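Local coordinates for Galactose/lactose metabolism regulatory protein GAL80 (Saccharomyces cerevisiae, PDB 3BTV), which represses the galactose and lactose metabolic genes by binding the activator GAL4 and blocking its transcriptional activation when no inducing sugar is present, at residues K32-A35 with I36-Y40; A96-V99 with A100-Y103; L128-S131 with L132-E136; G206-L209 with V210-T213. The protein carries 1 engineered substitution. One frame throughout, in Å; residues are numbered along the deposited sequence.

Contact 1: residues K32-A35 with I36-Y40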
ATOM      1  N   LYS B  32      26.993 -23.205  17.609  1.00 91.05           N
ATOM      2  CA  LYS B  32      25.576 -22.882  17.516  1.00 91.37           C
ATOM      3  C   LYS B  32      25.346 -21.374  17.584  1.00106.08           C
ATOM      4  O   LYS B  32      26.170 -20.635  18.125  1.00 90.82           O
ATOM      5  CB  LYS B  32      24.812 -23.589  18.643  1.00108.71           C
ATOM      6  CG  LYS B  32      23.300 -23.652  18.457  1.00129.96           C
ATOM      7  CD  LYS B  32      22.646 -24.503  19.541  1.00134.05           C
ATOM      8  CE  LYS B  32      21.138 -24.594  19.352  1.00130.59           C
ATOM      9  NZ  LYS B  32      20.485 -25.407  20.416  1.00120.33           N
ATOM     10  N   GLY B  33      24.224 -20.920  17.028  1.00102.00           N
ATOM     11  CA  GLY B  33      23.869 -19.513  17.075  1.00 74.60           C
ATOM     12  C   GLY B  33      24.282 -18.737  15.839  1.00 78.97           C
ATOM     13  O   GLY B  33      24.890 -19.282  14.919  1.00 81.30           O
ATOM     14  N   TRP B  34      23.958 -17.450  15.822  1.00 68.08           N
ATOM     15  CA  TRP B  34      24.235 -16.623  14.657  1.00 72.32           C
ATOM     16  C   TRP B  34      25.360 -15.616  14.883  1.00 75.46           C
ATOM     17  O   TRP B  34      25.842 -15.003  13.935  1.00 71.19           O
ATOM     18  CB  TRP B  34      22.969 -15.907  14.193  1.00 89.67           C
ATOM     19  CG  TRP B  34      22.570 -14.775  15.067  1.00110.15           C
ATOM     20  CD1 TRP B  34      22.698 -13.444  14.794  1.00126.51           C
ATOM     21  CD2 TRP B  34      21.971 -14.866  16.363  1.00127.95           C
ATOM     22  NE1 TRP B  34      22.214 -12.701  15.842  1.00143.49           N
ATOM     23  CE2 TRP B  34      21.762 -13.551  16.819  1.00139.45           C
ATOM     24  CE3 TRP B  34      21.590 -15.934  17.185  1.00122.95           C
ATOM     25  CZ2 TRP B  34      21.189 -13.273  18.060  1.00127.42           C
ATOM     26  CZ3 TRP B  34      21.021 -15.655  18.416  1.00118.06           C
ATOM     27  CH2 TRP B  34      20.826 -14.337  18.842  1.00120.08           C
ATOM     28  N   ALA B  35      25.785 -15.440  16.131  1.00 64.09           N
ATOM     29  CA  ALA B  35      26.920 -14.570  16.386  1.00 65.47           C
ATOM     30  C   ALA B  35      28.139 -15.163  15.695  1.00 70.12           C
ATOM     31  O   ALA B  35      28.965 -14.439  15.140  1.00 70.54           O
ATOM     32  CB  ALA B  35      27.164 -14.428  17.868  1.00 64.15           C
ATOM     33  N   ILE B  36      28.236 -16.490  15.724  1.00 58.98           N
ATOM     34  CA  ILE B  36      29.334 -17.194  15.072  1.00 53.99           C
ATOM     35  C   ILE B  36      29.300 -16.987  13.554  1.00 53.83           C
ATOM     36  O   ILE B  36      30.336 -17.019  12.889  1.00 71.10           O
ATOM     37  CB  ILE B  36      29.309 -18.701  15.396  1.00 64.60           C
ATOM     38  CG1 ILE B  36      30.571 -19.380  14.866  1.00 73.74           C
ATOM     39  CG2 ILE B  36      28.061 -19.357  14.824  1.00 72.44           C
ATOM     40  CD1 ILE B  36      31.846 -18.883  15.522  1.00 84.04           C
ATOM     41  N   LYS B  37      28.107 -16.750  13.020  1.00 56.29           N
ATOM     42  CA  LYS B  37      27.929 -16.627  11.576  1.00 60.77           C
ATOM     43  C   LYS B  37      27.995 -15.189  11.051  1.00 69.79           C
ATOM     44  O   LYS B  37      28.142 -14.979   9.845  1.00 60.77           O
ATOM     45  CB  LYS B  37      26.612 -17.280  11.147  1.00 66.52           C
ATOM     46  CG  LYS B  37      26.545 -18.777  11.427  1.00 68.23           C
ATOM     47  CD  LYS B  37      25.172 -19.343  11.081  1.00 86.10           C
ATOM     48  CE  LYS B  37      25.030 -20.793  11.527  1.00110.74           C
ATOM     49  NZ  LYS B  37      23.661 -21.331  11.263  1.00118.02           N
ATOM     50  N   THR B  38      27.894 -14.206  11.940  1.00 63.71           N
ATOM     51  CA  THR B  38      27.871 -12.810  11.512  1.00 61.51           C
ATOM     52  C   THR B  38      28.943 -11.983  12.198  1.00 53.61           C
ATOM     53  O   THR B  38      29.854 -11.485  11.553  1.00 54.11           O
ATOM     54  CB  THR B  38      26.501 -12.160  11.771  1.00 67.29           C
ATOM     55  OG1 THR B  38      26.120 -12.372  13.140  1.00 62.17           O
ATOM     56  CG2 THR B  38      25.449 -12.758  10.849  1.00 57.93           C
ATOM     57  N   HIS B  39      28.824 -11.829  13.510  1.00 56.26           N
ATOM     58  CA  HIS B  39      29.809 -11.063  14.263  1.00 54.62           C
ATOM     59  C   HIS B  39      31.210 -11.653  14.141  1.00 62.32           C
ATOM     60  O   HIS B  39      32.177 -10.927  13.911  1.00 64.76           O
ATOM     61  CB  HIS B  39      29.411 -10.973  15.736  1.00 62.52           C
ATOM     62  CG  HIS B  39      28.226 -10.098  15.981  1.00 58.82           C
ATOM     63  ND1 HIS B  39      28.338  -8.812  16.463  1.00 67.25           N
ATOM     64  CD2 HIS B  39      26.903 -10.316  15.795  1.00 63.42           C
ATOM     65  CE1 HIS B  39      27.134  -8.276  16.568  1.00 59.68           C
ATOM     66  NE2 HIS B  39      26.246  -9.169  16.169  1.00 77.91           N
ATOM     67  N   TYR B  40      31.325 -12.967  14.286  1.00 60.29           N
ATOM     68  CA  TYR B  40      32.650 -13.579  14.319  1.00 67.14           C
ATOM     69  C   TYR B  40      33.451 -13.337  13.038  1.00 66.31           C
ATOM     70  O   TYR B  40      34.570 -12.822  13.088  1.00 71.81           O
ATOM     71  CB  TYR B  40      32.591 -15.073  14.650  1.00 70.11           C
ATOM     72  CG  TYR B  40      33.952 -15.728  14.587  1.00 80.89           C
ATOM     73  CD1 TYR B  40      34.237 -16.698  13.634  1.00 98.66           C
ATOM     74  CD2 TYR B  40      34.966 -15.352  15.460  1.00 81.05           C
ATOM     75  CE1 TYR B  40      35.487 -17.293  13.564  1.00107.80           C
ATOM     76  CE2 TYR B  40      36.223 -15.944  15.400  1.00 83.96           C
ATOM     77  CZ  TYR B  40      36.479 -16.911  14.449  1.00104.76           C
ATOM     78  OH  TYR B  40      37.726 -17.500  14.384  1.00117.99           O
TER
HETATM   79  O   HOH W   1      27.278 -17.708  18.307  1.00 75.21           O
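T38 reaches back across the turn to W34: its OG1 donates to W34 O at 2.8 Å, arriving from above the carbonyl plane. With chi1 at 52°, the hydroxyl is flanked by its own N and C, which lays it against the W34 carbonyl. K37 N and T38 N also donate to W34 O, each weakly. The indole passes the threonine at a slant, W34 CD1 being 3.9 Å from T38 OG1, and its NE1 bonds to E125, which also takes H39 NE2, while H39 ND1 bonds to Y372. One residue on, A35 O receives Y40 N at 2.9 Å, almost in line with the carbonyl bond (167°). G33 O is instead met by carbon: I36 CG2 lies 3.2 Å from it, and the extended chain of K37 runs past with CE 3.7 Å from the same oxygen. A water links K32 O to I36 N, weakly at the I36 end. In this loop between strand 21-26 and helix 39-45 of the Rossmann domain, the T38 hydroxyl makes no capping bond to the helix. Three N-H or O-H groups thus converge on W34 O, which implies a turn fixed largely by main-chain acceptors.

Contact 2: residues A96-V99 with A100-Y103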
ATOM      1  N   ALA B  96      24.767 -10.651  22.067  1.00 71.04           N
ATOM      2  CA  ALA B  96      24.124 -11.308  20.930  1.00 75.15           C
ATOM      3  C   ALA B  96      23.326 -12.526  21.393  1.00 77.90           C
ATOM      4  O   ALA B  96      23.590 -13.660  20.989  1.00 75.64           O
ATOM      5  CB  ALA B  96      25.149 -11.690  19.874  1.00 66.54           C
ATOM      6  N   ILE B  97      22.356 -12.268  22.260  1.00 68.93           N
ATOM      7  CA  ILE B  97      21.476 -13.298  22.787  1.00 69.73           C
ATOM      8  C   ILE B  97      20.054 -12.941  22.387  1.00 74.12           C
ATOM      9  O   ILE B  97      19.817 -11.862  21.849  1.00 66.82           O
ATOM     10  CB  ILE B  97      21.546 -13.348  24.316  1.00 72.13           C
ATOM     11  CG1 ILE B  97      21.261 -11.963  24.898  1.00 65.57           C
ATOM     12  CG2 ILE B  97      22.912 -13.840  24.776  1.00 76.32           C
ATOM     13  CD1 ILE B  97      21.220 -11.932  26.410  1.00 68.51           C
ATOM     14  N   GLN B  98      19.107 -13.831  22.662  1.00 62.33           N
ATOM     15  CA  GLN B  98      17.718 -13.587  22.285  1.00 65.43           C
ATOM     16  C   GLN B  98      17.190 -12.315  22.949  1.00 56.78           C
ATOM     17  O   GLN B  98      17.498 -12.035  24.110  1.00 67.57           O
ATOM     18  CB  GLN B  98      16.846 -14.780  22.668  1.00 69.91           C
ATOM     19  CG  GLN B  98      16.885 -15.102  24.143  1.00 94.60           C
ATOM     20  CD  GLN B  98      15.862 -16.147  24.528  1.00120.88           C
ATOM     21  OE1 GLN B  98      15.595 -16.364  25.711  1.00120.69           O
ATOM     22  NE2 GLN B  98      15.279 -16.801  23.527  1.00119.52           N
ATOM     23  N   VAL B  99      16.396 -11.549  22.210  1.00 65.43           N
ATOM     24  CA  VAL B  99      15.857 -10.291  22.716  1.00 52.38           C
ATOM     25  C   VAL B  99      15.193 -10.483  24.082  1.00 65.01           C
ATOM     26  O   VAL B  99      15.356  -9.659  24.976  1.00 66.83           O
ATOM     27  CB  VAL B  99      14.869  -9.664  21.715  1.00 57.88           C
ATOM     28  CG1 VAL B  99      14.298  -8.369  22.265  1.00 57.76           C
ATOM     29  CG2 VAL B  99      15.561  -9.420  20.372  1.00 62.81           C
ATOM     30  N   ALA B 100      14.472 -11.583  24.258  1.00 61.12           N
ATOM     31  CA  ALA B 100      13.781 -11.830  25.527  1.00 63.51           C
ATOM     32  C   ALA B 100      14.713 -11.856  26.743  1.00 69.03           C
ATOM     33  O   ALA B 100      14.253 -11.732  27.875  1.00 75.72           O
ATOM     34  CB  ALA B 100      12.960 -13.119  25.456  1.00 67.42           C
ATOM     35  N   SER B 101      16.016 -12.018  26.505  1.00 72.55           N
ATOM     36  CA  SER B 101      17.001 -12.075  27.585  1.00 67.96           C
ATOM     37  C   SER B 101      17.786 -10.774  27.754  1.00 72.51           C
ATOM     38  O   SER B 101      18.578 -10.648  28.691  1.00 72.71           O
ATOM     39  CB  SER B 101      17.991 -13.220  27.348  1.00 73.94           C
ATOM     40  OG  SER B 101      17.325 -14.470  27.321  1.00 92.03           O
ATOM     41  N   HIS B 102      17.573  -9.824  26.845  1.00 68.27           N
ATOM     42  CA  HIS B 102      18.320  -8.563  26.842  1.00 67.87           C
ATOM     43  C   HIS B 102      18.231  -7.814  28.166  1.00 64.16           C
ATOM     44  O   HIS B 102      19.246  -7.456  28.755  1.00 72.85           O
ATOM     45  CB  HIS B 102      17.832  -7.650  25.714  1.00 60.28           C
ATOM     46  CG  HIS B 102      18.398  -7.989  24.368  1.00 58.74           C
ATOM     47  ND1 HIS B 102      18.151  -7.229  23.243  1.00 59.04           N
ATOM     48  CD2 HIS B 102      19.212  -8.994  23.968  1.00 62.69           C
ATOM     49  CE1 HIS B 102      18.775  -7.761  22.206  1.00 62.77           C
ATOM     50  NE2 HIS B 102      19.427  -8.834  22.621  1.00 57.08           N
ATOM     51  N   TYR B 103      17.010  -7.567  28.619  1.00 71.53           N
ATOM     52  CA  TYR B 103      16.788  -6.801  29.839  1.00 71.16           C
ATOM     53  C   TYR B 103      17.426  -7.475  31.045  1.00 77.16           C
ATOM     54  O   TYR B 103      18.183  -6.845  31.790  1.00 84.39           O
ATOM     55  CB  TYR B 103      15.289  -6.597  30.059  1.00 72.14           C
ATOM     56  CG  TYR B 103      14.927  -5.688  31.208  1.00 79.52           C
ATOM     57  CD1 TYR B 103      15.011  -4.305  31.084  1.00 86.90           C
ATOM     58  CD2 TYR B 103      14.466  -6.213  32.409  1.00 83.00           C
ATOM     59  CE1 TYR B 103      14.662  -3.470  32.138  1.00 81.72           C
ATOM     60  CE2 TYR B 103      14.116  -5.390  33.463  1.00 91.34           C
ATOM     61  CZ  TYR B 103      14.217  -4.020  33.323  1.00 97.66           C
ATOM     62  OH  TYR B 103      13.870  -3.201  34.371  1.00104.88           O
TER
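I97 to V99 turn into S101 and H102 where strand 92-95 of the Rossmann domain hands over to helix 102-112, and the imidazole of H102 folds back over this bend. V99 CA stands over the centre of the ring, 3.7 Å from its centroid and 3° off the normal, a CH-pi contact. At the ring edge, in its plane, I97 CG1 approaches H102 CD2 at 3.7 Å, the isoleucine and the histidine running past one another in opposing senses. H102 NE2 adds a weak bond to I97 O at 3.1 Å, and ND1 bonds to L128 O beyond the turn, so both ring nitrogens have a carbonyl partner, which together with the V99 contact would hold the ring's rotation. The bend itself is drawn in by two backbone bonds, S101 N to Q98 O at 2.8 Å and H102 N to V99 O at 2.9 Å. Q98 starts from chi1 58° and runs extended, which carries its amide back beside S101; there S101 OG donates weakly to Q98 OE1 at 3.0 Å. The end of I97 packs on the same serine, CD1 to CB 3.6 Å. A leucine in place of H102 would probably leave L128 O without its side-chain donor and V99 CA without an aromatic face, loosening the bend from the neighbouring loop. H102 also touches V124 of strand 121-125, I97 leans on V26 of strand 21-26, and Y103 packs against helix 132-143.

Contact 3: residues L128-S131 with L132-E136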
ATOM      1  N   LEU B 128      16.130  -3.980  20.742  1.00 53.52           N
ATOM      2  CA  LEU B 128      16.782  -3.653  21.999  1.00 53.17           C
ATOM      3  C   LEU B 128      16.123  -4.407  23.156  1.00 53.49           C
ATOM      4  O   LEU B 128      16.804  -4.985  23.997  1.00 61.61           O
ATOM      5  CB  LEU B 128      16.744  -2.142  22.258  1.00 53.74           C
ATOM      6  CG  LEU B 128      17.393  -1.710  23.581  1.00 58.02           C
ATOM      7  CD1 LEU B 128      18.811  -2.286  23.715  1.00 61.15           C
ATOM      8  CD2 LEU B 128      17.413  -0.190  23.703  1.00 61.86           C
ATOM      9  N   ALA B 129      14.795  -4.420  23.177  1.00 59.11           N
ATOM     10  CA  ALA B 129      14.072  -5.096  24.249  1.00 56.37           C
ATOM     11  C   ALA B 129      12.700  -5.580  23.784  1.00 57.99           C
ATOM     12  O   ALA B 129      12.353  -5.461  22.605  1.00 59.53           O
ATOM     13  CB  ALA B 129      13.932  -4.182  25.448  1.00 62.05           C
ATOM     14  N   CYS B 130      11.934  -6.141  24.715  1.00 64.83           N
ATOM     15  CA  CYS B 130      10.608  -6.692  24.413  1.00 66.09           C
ATOM     16  C   CYS B 130       9.478  -5.679  24.499  1.00 69.40           C
ATOM     17  O   CYS B 130       8.346  -5.976  24.119  1.00 73.23           O
ATOM     18  CB  CYS B 130      10.299  -7.845  25.370  1.00 71.61           C
ATOM     19  SG  CYS B 130      11.427  -9.221  25.162  1.00 80.51           S
ATOM     20  N   SER B 131       9.778  -4.495  25.023  1.00 63.25           N
ATOM     21  CA  SER B 131       8.778  -3.438  25.146  1.00 58.51           C
ATOM     22  C   SER B 131       9.466  -2.086  25.201  1.00 61.20           C
ATOM     23  O   SER B 131      10.658  -2.002  25.507  1.00 65.83           O
ATOM     24  CB  SER B 131       7.952  -3.628  26.415  1.00 57.98           C
ATOM     25  OG  SER B 131       8.767  -3.438  27.570  1.00 63.85           O
ATOM     26  N   LEU B 132       8.713  -1.033  24.901  1.00 65.84           N
ATOM     27  CA  LEU B 132       9.238   0.324  24.975  1.00 70.11           C
ATOM     28  C   LEU B 132       9.695   0.601  26.416  1.00 64.92           C
ATOM     29  O   LEU B 132      10.776   1.153  26.658  1.00 76.70           O
ATOM     30  CB  LEU B 132       8.168   1.324  24.514  1.00 59.69           C
ATOM     31  CG  LEU B 132       8.525   2.808  24.607  1.00 65.10           C
ATOM     32  CD1 LEU B 132       9.823   3.086  23.877  1.00 54.65           C
ATOM     33  CD2 LEU B 132       7.410   3.672  24.078  1.00 52.74           C
ATOM     34  N   ASP B 133       8.882   0.182  27.376  1.00 64.50           N
ATOM     35  CA  ASP B 133       9.243   0.321  28.789  1.00 66.16           C
ATOM     36  C   ASP B 133      10.632  -0.237  29.086  1.00 75.03           C
ATOM     37  O   ASP B 133      11.482   0.461  29.641  1.00 74.92           O
ATOM     38  CB  ASP B 133       8.208  -0.359  29.684  1.00 90.73           C
ATOM     39  CG  ASP B 133       6.958   0.478  29.864  1.00113.88           C
ATOM     40  OD1 ASP B 133       7.014   1.698  29.594  1.00107.33           O
ATOM     41  OD2 ASP B 133       5.922  -0.080  30.278  1.00130.47           O
ATOM     42  N   GLN B 134      10.858  -1.497  28.718  1.00 70.55           N
ATOM     43  CA  GLN B 134      12.177  -2.112  28.860  1.00 62.96           C
ATOM     44  C   GLN B 134      13.245  -1.318  28.120  1.00 55.01           C
ATOM     45  O   GLN B 134      14.343  -1.114  28.641  1.00 64.88           O
ATOM     46  CB  GLN B 134      12.171  -3.540  28.303  1.00 77.13           C
ATOM     47  CG  GLN B 134      11.712  -4.615  29.272  1.00 79.08           C
ATOM     48  CD  GLN B 134      12.049  -6.027  28.793  1.00 81.38           C
ATOM     49  OE1 GLN B 134      12.538  -6.228  27.673  1.00 74.85           O
ATOM     50  NE2 GLN B 134      11.797  -7.010  29.648  1.00 78.18           N
ATOM     51  N   ALA B 135      12.934  -0.901  26.889  1.00 57.74           N
ATOM     52  CA  ALA B 135      13.921  -0.202  26.062  1.00 60.81           C
ATOM     53  C   ALA B 135      14.375   1.091  26.743  1.00 68.48           C
ATOM     54  O   ALA B 135      15.570   1.398  26.806  1.00 74.11           O
ATOM     55  CB  ALA B 135      13.358   0.083  24.658  1.00 54.26           C
ATOM     56  N   GLU B 136      13.412   1.838  27.266  1.00 68.26           N
ATOM     57  CA  GLU B 136      13.712   3.060  28.005  1.00 67.04           C
ATOM     58  C   GLU B 136      14.558   2.820  29.247  1.00 62.83           C
ATOM     59  O   GLU B 136      15.481   3.587  29.531  1.00 79.43           O
ATOM     60  CB  GLU B 136      12.431   3.827  28.333  1.00 71.08           C
ATOM     61  CG  GLU B 136      12.015   4.715  27.172  1.00 58.30           C
ATOM     62  CD  GLU B 136      10.572   5.160  27.236  1.00 96.28           C
ATOM     63  OE1 GLU B 136       9.868   4.780  28.198  1.00111.94           O
ATOM     64  OE2 GLU B 136      10.145   5.893  26.314  1.00 90.91           O
TER
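S131 and Q134 carry the polar contacts at the start of helix 132-143. S131 OG accepts Q134 N at 3.1 Å, nearly straight at 170°; a chi1 of 67° swings the hydroxyl over the first turn. S131 O accepts A135 N at 2.9 Å, the first bond of the helical pattern. The extended side chain of Q134 reaches back past S131 to C130, and its OE1 takes C130 N at 3.0 Å from a direction tilted 34° out of the amide plane. S131 is thus a serine N-cap. The return bond from the third helical residue resembles that of a capping box, but it ends on the N-H one residue before the cap, so the box is not strictly formed. The setting is the loop that leads from strand 121-125 of the Rossmann domain into its next helix. Apolar contacts lie on the inner side of the loop. A129 CB packs on Q134 CB at 3.4 Å and faces A135 CB at 4.4 Å, while L128 CD2 comes from farther back to 4.2 Å from A135 CB. Beyond the pair of segments, H412 of helix 405-424 touches both L128 and A135, and its NE2 takes a weak hydrogen bond from A129 N. L132 rests on E416 of the same helix.

Contact 4: residues G206-L209 with V210-T213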
ATOM      1  N   GLY B 206       9.803  -9.974  21.930  1.00 55.01           N
ATOM      2  CA  GLY B 206      10.678  -9.048  21.224  1.00 57.14           C
ATOM      3  C   GLY B 206      11.057  -9.440  19.802  1.00 60.02           C
ATOM      4  O   GLY B 206      11.948  -8.833  19.202  1.00 56.44           O
ATOM      5  N   VAL B 207      10.387 -10.451  19.258  1.00 55.92           N
ATOM      6  CA  VAL B 207      10.641 -10.887  17.887  1.00 53.48           C
ATOM      7  C   VAL B 207       9.323 -11.145  17.171  1.00 53.70           C
ATOM      8  O   VAL B 207       8.540 -11.976  17.597  1.00 52.65           O
ATOM      9  CB  VAL B 207      11.503 -12.157  17.821  1.00 62.31           C
ATOM     10  CG1 VAL B 207      11.884 -12.461  16.370  1.00 52.54           C
ATOM     11  CG2 VAL B 207      12.748 -12.002  18.671  1.00 69.47           C
ATOM     12  N   ASP B 208       9.084 -10.423  16.082  1.00 50.26           N
ATOM     13  CA  ASP B 208       7.822 -10.532  15.369  1.00 48.64           C
ATOM     14  C   ASP B 208       7.852  -9.690  14.104  1.00 41.43           C
ATOM     15  O   ASP B 208       8.793  -8.929  13.865  1.00 46.46           O
ATOM     16  CB  ASP B 208       6.651 -10.093  16.261  1.00 53.07           C
ATOM     17  CG  ASP B 208       6.682  -8.612  16.579  1.00 65.67           C
ATOM     18  OD1 ASP B 208       6.261  -7.805  15.724  1.00 57.14           O
ATOM     19  OD2 ASP B 208       7.122  -8.257  17.687  1.00 59.47           O
ATOM     20  N   LEU B 209       6.799  -9.836  13.307  1.00 48.35           N
ATOM     21  CA  LEU B 209       6.714  -9.200  11.995  1.00 40.79           C
ATOM     22  C   LEU B 209       6.872  -7.689  12.086  1.00 48.60           C
ATOM     23  O   LEU B 209       7.506  -7.062  11.240  1.00 43.88           O
ATOM     24  CB  LEU B 209       5.365  -9.523  11.343  1.00 49.74           C
ATOM     25  CG  LEU B 209       5.152  -8.897   9.960  1.00 47.18           C
ATOM     26  CD1 LEU B 209       6.222  -9.426   9.000  1.00 48.17           C
ATOM     27  CD2 LEU B 209       3.760  -9.171   9.417  1.00 38.84           C
ATOM     28  N   VAL B 210       6.269  -7.093  13.105  1.00 39.56           N
ATOM     29  CA  VAL B 210       6.290  -5.647  13.218  1.00 43.33           C
ATOM     30  C   VAL B 210       7.616  -5.153  13.780  1.00 50.54           C
ATOM     31  O   VAL B 210       8.322  -4.336  13.164  1.00 44.84           O
ATOM     32  CB  VAL B 210       5.140  -5.149  14.084  1.00 43.33           C
ATOM     33  CG1 VAL B 210       5.138  -3.631  14.115  1.00 44.06           C
ATOM     34  CG2 VAL B 210       3.824  -5.668  13.530  1.00 42.95           C
ATOM     35  N   THR B 211       7.956  -5.675  14.948  1.00 49.48           N
ATOM     36  CA  THR B 211       9.134  -5.240  15.668  1.00 43.44           C
ATOM     37  C   THR B 211      10.391  -5.472  14.856  1.00 43.83           C
ATOM     38  O   THR B 211      11.291  -4.633  14.817  1.00 50.16           O
ATOM     39  CB  THR B 211       9.268  -6.011  16.997  1.00 48.69           C
ATOM     40  OG1 THR B 211       8.083  -5.806  17.782  1.00 51.98           O
ATOM     41  CG2 THR B 211      10.487  -5.533  17.762  1.00 46.87           C
ATOM     42  N   THR B 212      10.452  -6.619  14.200  1.00 43.14           N
ATOM     43  CA  THR B 212      11.700  -7.046  13.596  1.00 45.10           C
ATOM     44  C   THR B 212      11.780  -6.688  12.120  1.00 50.54           C
ATOM     45  O   THR B 212      12.602  -5.866  11.718  1.00 53.57           O
ATOM     46  CB  THR B 212      11.913  -8.555  13.794  1.00 57.13           C
ATOM     47  OG1 THR B 212      11.638  -8.891  15.161  1.00 53.72           O
ATOM     48  CG2 THR B 212      13.358  -8.956  13.443  1.00 50.51           C
ATOM     49  N   THR B 213      10.917  -7.298  11.320  1.00 46.35           N
ATOM     50  CA  THR B 213      10.978  -7.154   9.874  1.00 37.79           C
ATOM     51  C   THR B 213      10.604  -5.746   9.439  1.00 43.22           C
ATOM     52  O   THR B 213      11.352  -5.086   8.742  1.00 42.46           O
ATOM     53  CB  THR B 213      10.047  -8.148   9.173  1.00 54.86           C
ATOM     54  OG1 THR B 213      10.288  -9.457   9.691  1.00 57.95           O
ATOM     55  CG2 THR B 213      10.302  -8.143   7.663  1.00 53.42           C
TER
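The backbone turns at G206 with a positive phi of 76°, is almost fully extended at D208, and enters the helix beyond it, where T212 N bonds to D208 O at 2.9 Å. The carboxylate of D208 spreads its two oxygens over the first turn. OD1 accepts T211 N at 2.8 Å from above the carboxylate plane, 45° out of it, and V210 N at 2.7 Å in a bent, weak bond. OD2 is met on its syn side by T211 OG1, which donates at 2.6 Å; the two side chains stand roughly perpendicular to one another. In D208 a chi1 of 67° tucks CG in over the main chain and so folds the acid over these donors. T212 works in the reverse sense: its OG1 accepts D208 N at 3.1 Å in a nearly straight bond, and lies 3.8 Å from V207 CG1. L209 CD1 meets T213 CB at 4.0 Å, angled across it. Replacing D208 by an alanine is likely to leave the N-H groups of V210 and T211 without this acceptor and the T211 hydroxyl without its mate, unsettling the first turn. Y419 of helix 405-424 gives D208 OD1 a further weak bond, and V210 packs on I415 and V418 of that helix. The carboxylate accepting from the second and third residues after it marks an aspartate N-cap, with an Asx turn whose bond is weak; here it begins helix 209-225 of the C-terminal domain, which widens into a pi-type turn at 210-213.

In the fold
From the N terminus, contacts 1, 2 and 3 each close a short loop that leads from a parallel strand of the Rossmann domain into the following helix: 21-26 into 39-45, 92-95 into 102-112, and 121-125 into 132-143. Contact 4 opens helix 209-225 in the C-terminal domain. The four run in series, none nested within or crossing another. Contact 1 touches contact 2 where the indole of W34 lies against A96 and I97. Contact 2 meets contact 3 through A100 on C130 and V99 on A129. Contacts 2 and 3 both reach G206, through V99 and C130, and so join the Rossmann domain to the C-terminal one.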